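Local coordinates for amphoterin-induced protein 1 (Mus musculus, PDB 2XOT) that promotes the growth and fasciculation of hippocampal neurites and may mediate cell-cell adhesion, here as its leucine-rich repeat and immunoglobulin domains, at residues S149-V153 with E154-D158; Q184-P187 with A188-N192; S11-N15 with C16-S20; N77-S80 with S81-V85; K176-L180 with T181-K185. One frame throughout, in Å; residues are numbered along the deposited sequence.

Contact 1 of 5, residues S149-V153 with E154-D158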
loop_
_atom_site.group_PDB
_atom_site.type_symbol
_atom_site.label_atom_id
_atom_site.label_comp_id
_atom_site.label_asym_id
_atom_site.label_seq_id
_atom_site.Cartn_x
_atom_site.Cartn_y
_atom_site.Cartn_z
ATOM N N SER B 149 -1.485 -15.916 -26.451
ATOM C CA SER B 149 -1.769 -17.316 -26.824
ATOM C C SER B 149 -0.793 -18.332 -26.208
ATOM O O SER B 149 -1.164 -19.517 -26.045
ATOM C CB SER B 149 -1.822 -17.472 -28.363
ATOM O OG SER B 149 -0.517 -17.402 -28.925
ATOM N N ARG B 150 0.423 -17.893 -25.845
ATOM C CA ARG B 150 1.367 -18.732 -25.094
ATOM C C ARG B 150 1.489 -18.345 -23.622
ATOM O O ARG B 150 1.859 -17.209 -23.276
ATOM C CB ARG B 150 2.776 -18.716 -25.698
ATOM C CG ARG B 150 3.635 -19.834 -25.108
ATOM C CD ARG B 150 5.108 -19.788 -25.492
ATOM N NE ARG B 150 5.833 -18.925 -24.586
ATOM C CZ ARG B 150 6.551 -19.331 -23.545
ATOM N NH1 ARG B 150 6.686 -20.605 -23.216
ATOM N NH2 ARG B 150 7.153 -18.423 -22.830
ATOM N N PHE B 151 1.232 -19.319 -22.745
ATOM C CA PHE B 151 1.407 -19.112 -21.315
ATOM C C PHE B 151 2.878 -18.823 -21.021
ATOM O O PHE B 151 3.738 -19.635 -21.339
ATOM C CB PHE B 151 0.959 -20.329 -20.505
ATOM C CG PHE B 151 1.024 -20.109 -19.027
ATOM C CD1 PHE B 151 -0.025 -19.509 -18.356
ATOM C CD2 PHE B 151 2.139 -20.506 -18.297
ATOM C CE1 PHE B 151 0.031 -19.302 -16.998
ATOM C CE2 PHE B 151 2.196 -20.289 -16.927
ATOM C CZ PHE B 151 1.148 -19.681 -16.286
ATOM N N PRO B 152 3.172 -17.664 -20.413
ATOM C CA PRO B 152 4.553 -17.301 -20.027
ATOM C C PRO B 152 5.081 -18.036 -18.791
ATOM O O PRO B 152 5.279 -17.431 -17.741
ATOM C CB PRO B 152 4.453 -15.800 -19.775
ATOM C CG PRO B 152 3.033 -15.557 -19.429
ATOM C CD PRO B 152 2.207 -16.595 -20.112
ATOM N N VAL B 153 5.346 -19.330 -18.932
ATOM C CA VAL B 153 5.690 -20.166 -17.791
ATOM C C VAL B 153 6.988 -19.722 -17.110
ATOM O O VAL B 153 7.183 -19.962 -15.927
ATOM C CB VAL B 153 5.767 -21.658 -18.193
ATOM C CG1 VAL B 153 7.032 -21.934 -19.027
ATOM C CG2 VAL B 153 5.688 -22.557 -16.940
ATOM N N GLU B 154 7.847 -19.020 -17.845
ATOM C CA GLU B 154 9.128 -18.569 -17.305
ATOM C C GLU B 154 8.981 -17.508 -16.218
ATOM O O GLU B 154 9.913 -17.295 -15.443
ATOM C CB GLU B 154 10.040 -18.019 -18.415
ATOM C CG GLU B 154 10.427 -19.033 -19.495
ATOM C CD GLU B 154 9.294 -19.339 -20.471
ATOM O OE1 GLU B 154 8.365 -18.507 -20.614
ATOM O OE2 GLU B 154 9.309 -20.418 -21.072
ATOM N N LEU B 155 7.837 -16.832 -16.153
ATOM C CA LEU B 155 7.597 -15.872 -15.069
ATOM C C LEU B 155 7.589 -16.549 -13.696
ATOM O O LEU B 155 8.015 -15.948 -12.704
ATOM C CB LEU B 155 6.284 -15.109 -15.278
ATOM C CG LEU B 155 6.308 -14.064 -16.399
ATOM C CD1 LEU B 155 4.924 -13.450 -16.633
ATOM C CD2 LEU B 155 7.350 -12.985 -16.078
ATOM N N ILE B 156 7.101 -17.793 -13.652
ATOM C CA ILE B 156 6.833 -18.473 -12.388
ATOM C C ILE B 156 7.543 -19.815 -12.169
ATOM O O ILE B 156 7.565 -20.309 -11.040
ATOM C CB ILE B 156 5.317 -18.647 -12.178
ATOM C CG1 ILE B 156 4.688 -19.456 -13.321
ATOM C CG2 ILE B 156 4.672 -17.275 -12.009
ATOM C CD1 ILE B 156 3.243 -19.762 -13.127
ATOM N N LYS B 157 8.142 -20.385 -13.212
ATOM C CA LYS B 157 8.842 -21.668 -13.106
ATOM C C LYS B 157 10.180 -21.541 -12.373
ATOM O O LYS B 157 11.009 -20.710 -12.718
ATOM C CB LYS B 157 9.074 -22.242 -14.508
ATOM C CG LYS B 157 9.551 -23.683 -14.554
ATOM C CD LYS B 157 9.624 -24.128 -16.010
ATOM C CE LYS B 157 10.050 -25.581 -16.149
ATOM N NZ LYS B 157 9.832 -26.078 -17.540
ATOM N N ASP B 158 10.376 -22.387 -11.365
ATOM C CA ASP B 158 11.629 -22.456 -10.612
ATOM C C ASP B 158 12.803 -22.506 -11.577
ATOM O O ASP B 158 12.810 -23.294 -12.522
ATOM C CB ASP B 158 11.639 -23.681 -9.677
#
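Glu154 answers Arg150 across a tight turn, and the two side chains cross at about a right angle. The bond from Arg150 NH2 to Glu154 OE1 is very short at 2.5 Å. It meets the syn side of the carboxylate, 26° out of its plane, yet lies nearly within the guanidinium plane. The second arm, Arg150 NH1 to Glu154 OE2, is weak at 3.4 Å. Two bends allow this meeting: the arginine chain turns at chi3 (86°) and the glutamate chain at chi2 (75°). Val153 CG1 also lies against Glu154 OE2. A glutamine here would probably leave the Arg150 guanidinium without its negative mate and more able to swing away.

Leu155 follows. Its N bonds to Pro152 O at 3.1 Å, and its CD1 rests on CB and CG of the proline ring. Pro152 itself is the centre of an inverse gamma turn. Ile156 points CD1 at the edge of the Phe151 ring, 3.8 Å from Phe151 CZ. Leu183 and Leu194 of the same chain touch both residues. Lys157 N closes the turn on Val153 O at 2.9 Å, almost in line with the carbonyl. Val153 O also accepts from Ile156 N, which comes from above the carbonyl plane.

The stretch lies in LRR 5, in the loop between strands 140-142 and 167-169. Its chemistry is divided: an ion pair spans the outer side of the turn, while Phe151, Leu155 and Ile156 supply apolar groups to the repeat interior.

Contact 2 of 5, residues Q184-P187 with A188-N192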
loop_
_atom_site.group_PDB
_atom_site.type_symbol
_atom_site.label_atom_id
_atom_site.label_comp_id
_atom_site.label_asym_id
_atom_site.label_seq_id
_atom_site.Cartn_x
_atom_site.Cartn_y
_atom_site.Cartn_z
ATOM N N GLN B 184 1.501 -27.731 -11.664
ATOM C CA GLN B 184 1.294 -28.609 -10.513
ATOM C C GLN B 184 2.418 -28.500 -9.475
ATOM O O GLN B 184 2.190 -28.641 -8.291
ATOM C CB GLN B 184 1.165 -30.071 -10.962
ATOM C CG GLN B 184 0.091 -30.870 -10.172
ATOM C CD GLN B 184 0.437 -31.180 -8.703
ATOM O OE1 GLN B 184 -0.389 -30.981 -7.798
ATOM N NE2 GLN B 184 1.640 -31.710 -8.469
ATOM N N LYS B 185 3.631 -28.248 -9.936
ATOM C CA LYS B 185 4.799 -28.134 -9.070
ATOM C C LYS B 185 4.884 -26.835 -8.304
ATOM O O LYS B 185 5.671 -26.726 -7.351
ATOM C CB LYS B 185 6.067 -28.287 -9.911
ATOM C CG LYS B 185 6.318 -29.699 -10.308
ATOM C CD LYS B 185 7.262 -29.825 -11.495
ATOM C CE LYS B 185 7.449 -31.313 -11.812
ATOM N NZ LYS B 185 8.068 -31.581 -13.138
ATOM N N LEU B 186 4.089 -25.842 -8.695
ATOM C CA LEU B 186 4.168 -24.523 -8.071
ATOM C C LEU B 186 3.670 -24.596 -6.633
ATOM O O LEU B 186 2.823 -25.409 -6.318
ATOM C CB LEU B 186 3.329 -23.483 -8.828
ATOM C CG LEU B 186 3.841 -22.738 -10.069
ATOM C CD1 LEU B 186 4.939 -23.482 -10.755
ATOM C CD2 LEU B 186 2.668 -22.437 -11.040
ATOM N N PRO B 187 4.193 -23.729 -5.765
ATOM C CA PRO B 187 3.631 -23.609 -4.431
ATOM C C PRO B 187 2.227 -23.000 -4.508
ATOM O O PRO B 187 1.969 -22.154 -5.349
ATOM C CB PRO B 187 4.605 -22.677 -3.702
ATOM C CG PRO B 187 5.383 -22.015 -4.742
ATOM C CD PRO B 187 5.306 -22.799 -5.998
ATOM N N ALA B 188 1.343 -23.465 -3.638
ATOM C CA ALA B 188 -0.051 -23.051 -3.606
ATOM C C ALA B 188 -0.226 -21.555 -3.467
ATOM O O ALA B 188 -1.215 -21.034 -3.938
ATOM C CB ALA B 188 -0.782 -23.777 -2.475
ATOM N N TRP B 189 0.727 -20.860 -2.841
ATOM C CA TRP B 189 0.679 -19.385 -2.774
ATOM C C TRP B 189 0.852 -18.683 -4.113
ATOM O O TRP B 189 0.383 -17.553 -4.276
ATOM C CB TRP B 189 1.669 -18.799 -1.742
ATOM C CG TRP B 189 3.143 -18.934 -2.004
ATOM C CD1 TRP B 189 4.001 -19.857 -1.436
ATOM C CD2 TRP B 189 3.972 -18.068 -2.807
ATOM N NE1 TRP B 189 5.277 -19.638 -1.866
ATOM C CE2 TRP B 189 5.296 -18.553 -2.708
ATOM C CE3 TRP B 189 3.719 -16.953 -3.611
ATOM C CZ2 TRP B 189 6.369 -17.952 -3.386
ATOM C CZ3 TRP B 189 4.777 -16.355 -4.282
ATOM C CH2 TRP B 189 6.085 -16.858 -4.172
ATOM N N VAL B 190 1.512 -19.343 -5.062
ATOM C CA VAL B 190 1.553 -18.851 -6.430
ATOM C C VAL B 190 0.242 -19.228 -7.140
ATOM O O VAL B 190 -0.397 -18.388 -7.762
ATOM C CB VAL B 190 2.781 -19.359 -7.177
ATOM C CG1 VAL B 190 2.730 -18.930 -8.634
ATOM C CG2 VAL B 190 4.062 -18.802 -6.512
ATOM N N LYS B 191 -0.186 -20.471 -6.993
ATOM C CA LYS B 191 -1.396 -20.936 -7.667
ATOM C C LYS B 191 -2.595 -20.121 -7.222
ATOM O O LYS B 191 -3.553 -19.929 -7.993
ATOM C CB LYS B 191 -1.661 -22.430 -7.392
ATOM C CG LYS B 191 -0.581 -23.434 -7.790
ATOM C CD LYS B 191 -0.798 -24.816 -7.074
ATOM C CE LYS B 191 0.047 -25.909 -7.674
ATOM N NZ LYS B 191 -0.050 -27.221 -6.945
ATOM N N ASN B 192 -2.582 -19.687 -5.959
ATOM C CA ASN B 192 -3.688 -18.930 -5.386
ATOM C C ASN B 192 -4.011 -17.642 -6.176
ATOM O O ASN B 192 -5.157 -17.197 -6.209
ATOM C CB ASN B 192 -3.367 -18.570 -3.946
ATOM C CG ASN B 192 -4.529 -17.981 -3.217
ATOM O OD1 ASN B 192 -4.511 -16.806 -2.863
ATOM N ND2 ASN B 192 -5.515 -18.791 -2.930
HETATM O O HOH W 1 -2.106 -28.396 -8.334
HETATM O O HOH W 2 0.795 -27.056 -4.583
#
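Lys191 reaches back from the helix 188-191 along the segment that leads into it. Its CB lies 4.2 Å from Pro187 O. CG packs against Leu186 CB at 4.0 Å. CD and CE run past Leu186 O, with CE 3.1 Å from that oxygen. At the tip, NZ bonds to Gln184 O at 3.0 Å, coming from above the carbonyl plane. The chain is extended beyond CG, which carries the amine this far. Two waters also accept from NZ. One donates to Gln184 OE1, the other to Leu186 O.

Pro187 holds the N-cap position. Its O takes Lys191 N at 3.2 Å, in the carbonyl plane, and Val190 N from above that plane. The proline ring meets Trp189 in a CH-pi contact. Pro187 CG stands over one face of the indole, 4.1 Å from the centroid of the five-membered ring. Val190 CG2 lies near Pro187 CG at 3.9 Å, and Leu186 faces Val190 CG1.

Asp269 takes a hydrogen bond from Ala188 N, tying this helix start to a residue of the immunoglobulin I-set range. The ammonium group thus satisfies Gln184 O directly and Leu186 O through water, so the lysine links the end of LRR 6 to the next helix.

Contact 3 of 5, residues S11-N15 with C16-S20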
loop_
_atom_site.group_PDB
_atom_site.type_symbol
_atom_site.label_atom_id
_atom_site.label_comp_id
_atom_site.label_asym_id
_atom_site.label_seq_id
_atom_site.Cartn_x
_atom_site.Cartn_y
_atom_site.Cartn_z
ATOM N N SER B 11 4.842 26.464 -8.975
ATOM C CA SER B 11 5.154 25.028 -9.363
ATOM C C SER B 11 4.231 23.987 -10.007
ATOM O O SER B 11 4.715 22.945 -10.442
ATOM C CB SER B 11 5.923 24.316 -8.222
ATOM O OG SER B 11 5.085 23.664 -7.277
ATOM N N CYS B 12 2.959 24.289 -10.172
ATOM C CA CYS B 12 1.985 23.345 -10.655
ATOM C C CYS B 12 1.976 23.430 -12.165
ATOM O O CYS B 12 1.666 24.479 -12.699
ATOM C CB CYS B 12 0.599 23.699 -10.134
ATOM S SG CYS B 12 -0.602 22.420 -10.388
ATOM N N PRO B 13 2.275 22.316 -12.859
ATOM C CA PRO B 13 2.246 22.358 -14.323
ATOM C C PRO B 13 0.879 22.735 -14.826
ATOM O O PRO B 13 -0.070 22.726 -14.058
ATOM C CB PRO B 13 2.587 20.924 -14.720
ATOM C CG PRO B 13 3.319 20.380 -13.546
ATOM C CD PRO B 13 2.658 20.984 -12.364
ATOM N N ALA B 14 0.785 22.990 -16.126
ATOM C CA ALA B 14 -0.350 23.690 -16.740
ATOM C C ALA B 14 -1.741 23.068 -16.567
ATOM O O ALA B 14 -2.690 23.742 -16.152
ATOM C CB ALA B 14 -0.074 23.882 -18.243
ATOM N N ASN B 15 -1.890 21.813 -16.928
ATOM C CA ASN B 15 -3.205 21.176 -16.906
ATOM C C ASN B 15 -3.405 20.226 -15.700
ATOM O O ASN B 15 -4.133 19.228 -15.783
ATOM C CB ASN B 15 -3.408 20.439 -18.227
ATOM C CG ASN B 15 -3.572 21.387 -19.379
ATOM O OD1 ASN B 15 -4.651 21.916 -19.594
ATOM N ND2 ASN B 15 -2.500 21.635 -20.096
ATOM N N CYS B 16 -2.783 20.585 -14.577
ATOM C CA CYS B 16 -2.786 19.754 -13.382
ATOM C C CYS B 16 -3.436 20.438 -12.204
ATOM O O CYS B 16 -3.474 21.661 -12.095
ATOM C CB CYS B 16 -1.355 19.411 -12.991
ATOM S SG CYS B 16 -0.517 18.462 -14.221
ATOM N N LEU B 17 -3.937 19.607 -11.315
ATOM C CA LEU B 17 -4.329 20.001 -9.989
ATOM C C LEU B 17 -3.204 19.515 -9.116
ATOM O O LEU B 17 -2.879 18.340 -9.130
ATOM C CB LEU B 17 -5.579 19.251 -9.573
ATOM C CG LEU B 17 -6.978 19.742 -9.894
ATOM C CD1 LEU B 17 -7.949 18.529 -9.805
ATOM C CD2 LEU B 17 -7.329 20.838 -8.904
ATOM N N CYS B 18 -2.613 20.419 -8.350
ATOM C CA CYS B 18 -1.535 20.065 -7.463
ATOM C C CYS B 18 -2.018 20.146 -6.009
ATOM O O CYS B 18 -2.375 21.216 -5.520
ATOM C CB CYS B 18 -0.376 21.009 -7.718
ATOM S SG CYS B 18 0.225 20.831 -9.397
ATOM N N ALA B 19 -2.038 18.994 -5.352
ATOM C CA ALA B 19 -2.433 18.863 -3.965
ATOM C C ALA B 19 -1.223 18.333 -3.192
ATOM O O ALA B 19 -1.017 17.128 -3.123
ATOM C CB ALA B 19 -3.555 17.901 -3.882
ATOM N N SER B 20 -0.432 19.235 -2.614
ATOM C CA SER B 20 0.918 18.942 -2.104
ATOM C C SER B 20 1.626 17.962 -3.021
ATOM O O SER B 20 1.940 18.311 -4.153
ATOM C CB SER B 20 0.938 18.514 -0.621
ATOM O OG SER B 20 0.193 17.338 -0.367
HETATM O O HOH W 3 -2.279 23.907 -13.327
#
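Cys12 SG is joined to Cys18 SG in a disulfide, with an S-S length of 2.0 Å and a chi3 of 88°. The sulfur of Cys12 lies anti to its own backbone N (chi1 -168°), which sends it across to the strand 17-19. That of Cys18 stands beside its backbone N instead. Pro13 touches the bridge with its CD, 3.8 Å from Cys18 SG. Cys16 also packs here: its CB is 4.0 Å from Cys12 SG, and its SG is 4.0 Å from Pro13 CB.

Between the cysteines the chain makes a type I beta turn from Pro13 to Cys16. Its closing bond, Cys16 N to Pro13 O, is weak at 3.5 Å. A water lies 2.6 Å from Pro13 O and 2.8 Å from Cys16 O, next to both carbonyls. Cys16 SG is bonded to Cys25, so a second disulfide begins inside the loop of the first.

Leu17, Ala19 and Ser20 pack against Gln145, Tyr120 and Tyr142 of the second subunit, consistent with dimerisation through the repeat region. Interleaved disulfides before the first repeat are characteristic of the cysteine-rich LRRNT cap, which covers the N-terminal end of the leucine-rich repeat solenoid.

Contact 4 of 5, residues N77-S80 with S81-V85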
loop_
_atom_site.group_PDB
_atom_site.type_symbol
_atom_site.label_atom_id
_atom_site.label_comp_id
_atom_site.label_asym_id
_atom_site.label_seq_id
_atom_site.Cartn_x
_atom_site.Cartn_y
_atom_site.Cartn_z
ATOM N N ASN B 77 1.325 3.517 -27.564
ATOM C CA ASN B 77 1.825 2.388 -28.359
ATOM C C ASN B 77 3.351 2.250 -28.342
ATOM O O ASN B 77 3.907 1.391 -29.015
ATOM C CB ASN B 77 1.299 2.473 -29.777
ATOM C CG ASN B 77 1.674 3.750 -30.451
ATOM O OD1 ASN B 77 2.742 4.294 -30.218
ATOM N ND2 ASN B 77 0.791 4.246 -31.285
ATOM N N PHE B 78 4.033 3.075 -27.552
ATOM C CA PHE B 78 5.483 3.046 -27.512
ATOM C C PHE B 78 6.013 3.496 -26.158
ATOM O O PHE B 78 5.561 4.496 -25.637
ATOM C CB PHE B 78 6.063 3.934 -28.616
ATOM C CG PHE B 78 7.512 4.234 -28.415
ATOM C CD1 PHE B 78 8.478 3.336 -28.844
ATOM C CD2 PHE B 78 7.911 5.372 -27.736
ATOM C CE1 PHE B 78 9.822 3.580 -28.627
ATOM C CE2 PHE B 78 9.259 5.620 -27.511
ATOM C CZ PHE B 78 10.212 4.721 -27.967
ATOM N N ILE B 79 6.964 2.746 -25.590
ATOM C CA ILE B 79 7.622 3.115 -24.332
ATOM C C ILE B 79 9.103 3.001 -24.541
ATOM O O ILE B 79 9.586 1.953 -24.974
ATOM C CB ILE B 79 7.232 2.163 -23.163
ATOM C CG1 ILE B 79 5.721 2.193 -22.921
ATOM C CG2 ILE B 79 7.963 2.545 -21.872
ATOM C CD1 ILE B 79 5.220 1.005 -22.187
ATOM N N SER B 80 9.826 4.064 -24.235
ATOM C CA SER B 80 11.270 4.101 -24.434
ATOM C C SER B 80 12.003 3.110 -23.536
ATOM O O SER B 80 11.578 2.832 -22.405
ATOM C CB SER B 80 11.813 5.517 -24.191
ATOM O OG SER B 80 13.198 5.493 -23.868
ATOM N N SER B 81 13.133 2.606 -24.030
ATOM C CA SER B 81 13.997 1.720 -23.248
ATOM C C SER B 81 14.670 2.462 -22.090
ATOM O O SER B 81 15.376 1.853 -21.281
ATOM C CB SER B 81 15.054 1.101 -24.162
ATOM O OG SER B 81 15.626 2.108 -24.991
ATOM N N GLU B 82 14.453 3.772 -22.011
ATOM C CA GLU B 82 14.996 4.585 -20.924
ATOM C C GLU B 82 13.907 5.340 -20.162
ATOM O O GLU B 82 14.213 6.229 -19.392
ATOM C CB GLU B 82 15.954 5.627 -21.494
ATOM C CG GLU B 82 16.901 5.099 -22.567
ATOM C CD GLU B 82 17.910 4.124 -22.025
ATOM O OE1 GLU B 82 18.481 4.405 -20.945
ATOM O OE2 GLU B 82 18.149 3.083 -22.688
ATOM N N ALA B 83 12.646 4.994 -20.384
ATOM C CA ALA B 83 11.526 5.760 -19.847
ATOM C C ALA B 83 11.457 5.732 -18.316
ATOM O O ALA B 83 10.904 6.635 -17.706
ATOM C CB ALA B 83 10.234 5.260 -20.432
ATOM N N PHE B 84 12.032 4.709 -17.703
ATOM C CA PHE B 84 11.890 4.505 -16.265
ATOM C C PHE B 84 13.164 4.807 -15.490
ATOM O O PHE B 84 13.227 4.624 -14.274
ATOM C CB PHE B 84 11.379 3.095 -16.023
ATOM C CG PHE B 84 10.071 2.814 -16.714
ATOM C CD1 PHE B 84 8.955 3.584 -16.452
ATOM C CD2 PHE B 84 9.958 1.799 -17.644
ATOM C CE1 PHE B 84 7.753 3.327 -17.077
ATOM C CE2 PHE B 84 8.752 1.550 -18.284
ATOM C CZ PHE B 84 7.653 2.318 -17.996
ATOM N N VAL B 85 14.177 5.326 -16.189
ATOM C CA VAL B 85 15.376 5.842 -15.516
ATOM C C VAL B 85 15.101 6.968 -14.479
ATOM O O VAL B 85 15.721 6.960 -13.401
ATOM C CB VAL B 85 16.425 6.317 -16.551
ATOM C CG1 VAL B 85 17.544 7.089 -15.878
ATOM C CG2 VAL B 85 16.978 5.119 -17.321
#
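The chain leaves a weakly bonded strand at Phe78-Ile79 and folds at once into two successive type I beta turns. The first runs from Ser80 to Ala83 and the second from Glu82 to Val85. Ala83 N closes the first turn on Ser80 O at 3.1 Å, with an N-H...O angle of 162°. The donor stands well above the carbonyl plane, 71° out of it. The second turn is closed by a weak bond from Val85 N to Glu82 O at 3.3 Å.

Ser80 is the main side chain here. Its OG stands opposite the backbone N (chi1 157°) and beside the carbonyl carbon, within range of the N-H two residues on. There it accepts from Glu82 N at 2.8 Å, in a straight bond. This side-chain-to-backbone bond is that of an ST turn, set here on a type I beta turn. Glu82 CB passes 3.6 Å from Ser80 OG. Ile79 touches the turn with its CG2 branch. This methyl meets Ala83 CB at 3.8 Å and Phe84 CE2 at 3.8 Å. The Ile79 and Phe84 side chains meet at a slant.

This turn belongs to LRR 2. Trp58 NE1 of LRR 1 donates to Ala83 O, Ile79 packs on Leu100 of LRR 3, and Phe84 on Leu111 just after it. Ser80 has two acceptors at work, its hydroxyl for Glu82 N and its carbonyl for Ala83 N. The buried serine thus satisfies two backbone N-H groups at the bend, while Ile79, Ala83 and Phe84 give the inner side an apolar surface.

Contact 5 of 5, residues K176-L180 with T181-K185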
loop_
_atom_site.group_PDB
_atom_site.type_symbol
_atom_site.label_atom_id
_atom_site.label_comp_id
_atom_site.label_asym_id
_atom_site.label_seq_id
_atom_site.Cartn_x
_atom_site.Cartn_y
_atom_site.Cartn_z
ATOM N N LYS B 176 -4.786 -21.577 -25.031
ATOM C CA LYS B 176 -5.413 -22.835 -25.423
ATOM C C LYS B 176 -4.763 -23.987 -24.701
ATOM O O LYS B 176 -5.429 -24.965 -24.399
ATOM C CB LYS B 176 -5.362 -23.048 -26.948
ATOM N N LYS B 177 -3.476 -23.871 -24.429
ATOM C CA LYS B 177 -2.661 -24.913 -23.816
ATOM C C LYS B 177 -1.965 -24.400 -22.560
ATOM O O LYS B 177 -1.511 -23.253 -22.553
ATOM C CB LYS B 177 -1.640 -25.443 -24.812
ATOM N N LEU B 178 -1.865 -25.219 -21.543
ATOM C CA LEU B 178 -1.106 -24.855 -20.367
ATOM C C LEU B 178 -0.022 -25.875 -20.109
ATOM O O LEU B 178 -0.183 -27.051 -20.449
ATOM C CB LEU B 178 -2.039 -24.765 -19.158
ATOM C CG LEU B 178 -3.153 -23.724 -19.281
ATOM C CD1 LEU B 178 -4.120 -23.873 -18.120
ATOM C CD2 LEU B 178 -2.588 -22.297 -19.349
ATOM N N PRO B 179 1.076 -25.439 -19.479
ATOM C CA PRO B 179 2.098 -26.352 -19.033
ATOM C C PRO B 179 1.687 -26.937 -17.684
ATOM O O PRO B 179 2.143 -26.471 -16.653
ATOM C CB PRO B 179 3.321 -25.451 -18.887
ATOM C CG PRO B 179 2.765 -24.145 -18.440
ATOM C CD PRO B 179 1.404 -24.041 -19.115
ATOM N N LEU B 180 0.841 -27.954 -17.727
ATOM C CA LEU B 180 0.191 -28.495 -16.540
ATOM C C LEU B 180 1.139 -29.120 -15.537
ATOM O O LEU B 180 0.952 -28.938 -14.346
ATOM C CB LEU B 180 -0.862 -29.520 -16.938
ATOM C CG LEU B 180 -2.020 -29.019 -17.801
ATOM C CD1 LEU B 180 -2.872 -30.206 -18.234
ATOM C CD2 LEU B 180 -2.868 -27.961 -17.067
ATOM N N THR B 181 2.138 -29.869 -16.001
ATOM C CA THR B 181 3.125 -30.475 -15.105
ATOM C C THR B 181 3.944 -29.412 -14.379
ATOM O O THR B 181 4.361 -29.610 -13.232
ATOM C CB THR B 181 4.097 -31.398 -15.865
ATOM O OG1 THR B 181 3.342 -32.342 -16.613
ATOM C CG2 THR B 181 4.975 -32.170 -14.896
ATOM N N ASP B 182 4.192 -28.293 -15.057
ATOM C CA ASP B 182 4.908 -27.188 -14.431
ATOM C C ASP B 182 4.036 -26.484 -13.406
ATOM O O ASP B 182 4.505 -26.115 -12.326
ATOM C CB ASP B 182 5.361 -26.163 -15.484
ATOM C CG ASP B 182 6.479 -26.683 -16.374
ATOM O OD1 ASP B 182 7.302 -27.494 -15.897
ATOM O OD2 ASP B 182 6.551 -26.255 -17.545
ATOM N N LEU B 183 2.771 -26.289 -13.748
ATOM C CA LEU B 183 1.838 -25.618 -12.854
ATOM C C LEU B 183 1.569 -26.391 -11.566
ATOM O O LEU B 183 1.425 -25.765 -10.519
ATOM C CB LEU B 183 0.502 -25.335 -13.565
ATOM C CG LEU B 183 0.557 -24.348 -14.735
ATOM C CD1 LEU B 183 -0.843 -24.115 -15.301
ATOM C CD2 LEU B 183 1.206 -23.047 -14.299
ATOM N N GLN B 184 1.501 -27.731 -11.664
ATOM C CA GLN B 184 1.294 -28.609 -10.513
ATOM C C GLN B 184 2.418 -28.500 -9.475
ATOM O O GLN B 184 2.190 -28.641 -8.291
ATOM C CB GLN B 184 1.165 -30.071 -10.962
ATOM C CG GLN B 184 0.091 -30.870 -10.172
ATOM C CD GLN B 184 0.437 -31.180 -8.703
ATOM O OE1 GLN B 184 -0.389 -30.981 -7.798
ATOM N NE2 GLN B 184 1.640 -31.710 -8.469
ATOM N N LYS B 185 3.631 -28.248 -9.936
ATOM C CA LYS B 185 4.799 -28.134 -9.070
ATOM C C LYS B 185 4.884 -26.835 -8.304
ATOM O O LYS B 185 5.671 -26.726 -7.351
ATOM C CB LYS B 185 6.067 -28.287 -9.911
ATOM C CG LYS B 185 6.318 -29.699 -10.308
ATOM C CD LYS B 185 7.262 -29.825 -11.495
ATOM C CE LYS B 185 7.449 -31.313 -11.812
ATOM N NZ LYS B 185 8.068 -31.581 -13.138
#
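Leu183 turns back over Pro179, with its CG 4.3 Å from CG of the proline ring and 3.3 Å from Pro179 O. Its CG sits beside the backbone N (chi1 -65°), and the CD1 branch extends to Leu178 CB at 4.1 Å. The leucine therefore spans the two residues before the helix. An alanine here would remove CG and both methyls, and is likely to open a gap beside Leu178 and the proline ring. Asp182 approaches the same proline with its carboxylate. Its OD2 lies 3.6 Å from Pro179 CB, and its CB touches Pro179 O.

The backbone sets these positions. Pro179 is the centre of an inverse gamma turn and holds the N-cap position. Its O accepts from Leu183 N at 3.0 Å, within the carbonyl plane, and takes a weak bond from Asp182 N. Leu180 O receives Gln184 N at 3.0 Å, tilted 24° from the carbonyl plane.

The segments lie at the end of LRR 6, after strand 167-169, where the chain enters the short helix 180-184. Pro179 touches Phe151 and Val153 of the preceding repeat. Asp182 makes a long, weak ion pair with Lys157. Leu178 and Leu180 both pack on Leu207 of helix 205-216, which places the contact between LRR 5 and that helix.

Overall arrangement
From the N terminus, contact 3 closes the disulfide loop of the LRRNT cap beside strand 17-19. Contact 4 follows in LRR 2, its centre about 24 Å away. Contact 1 turns the chain in LRR 5 and contact 5 in LRR 6. Contact 2 carries the chain from helix 180-184 into helix 188-191. None nests in another; they run in series, except that contacts 5 and 2 share Gln184 and Lys185. Contacts 1, 5 and 2 touch one another: Ile156 packs on Leu186 and Val190, Phe151 and Val153 reach contact 5, and Lys191 CE meets Leu183 O. They tie LRR 5 and LRR 6 to the LRRCT region. Contacts 3 and 5 lie about 48 Å apart, centre to centre.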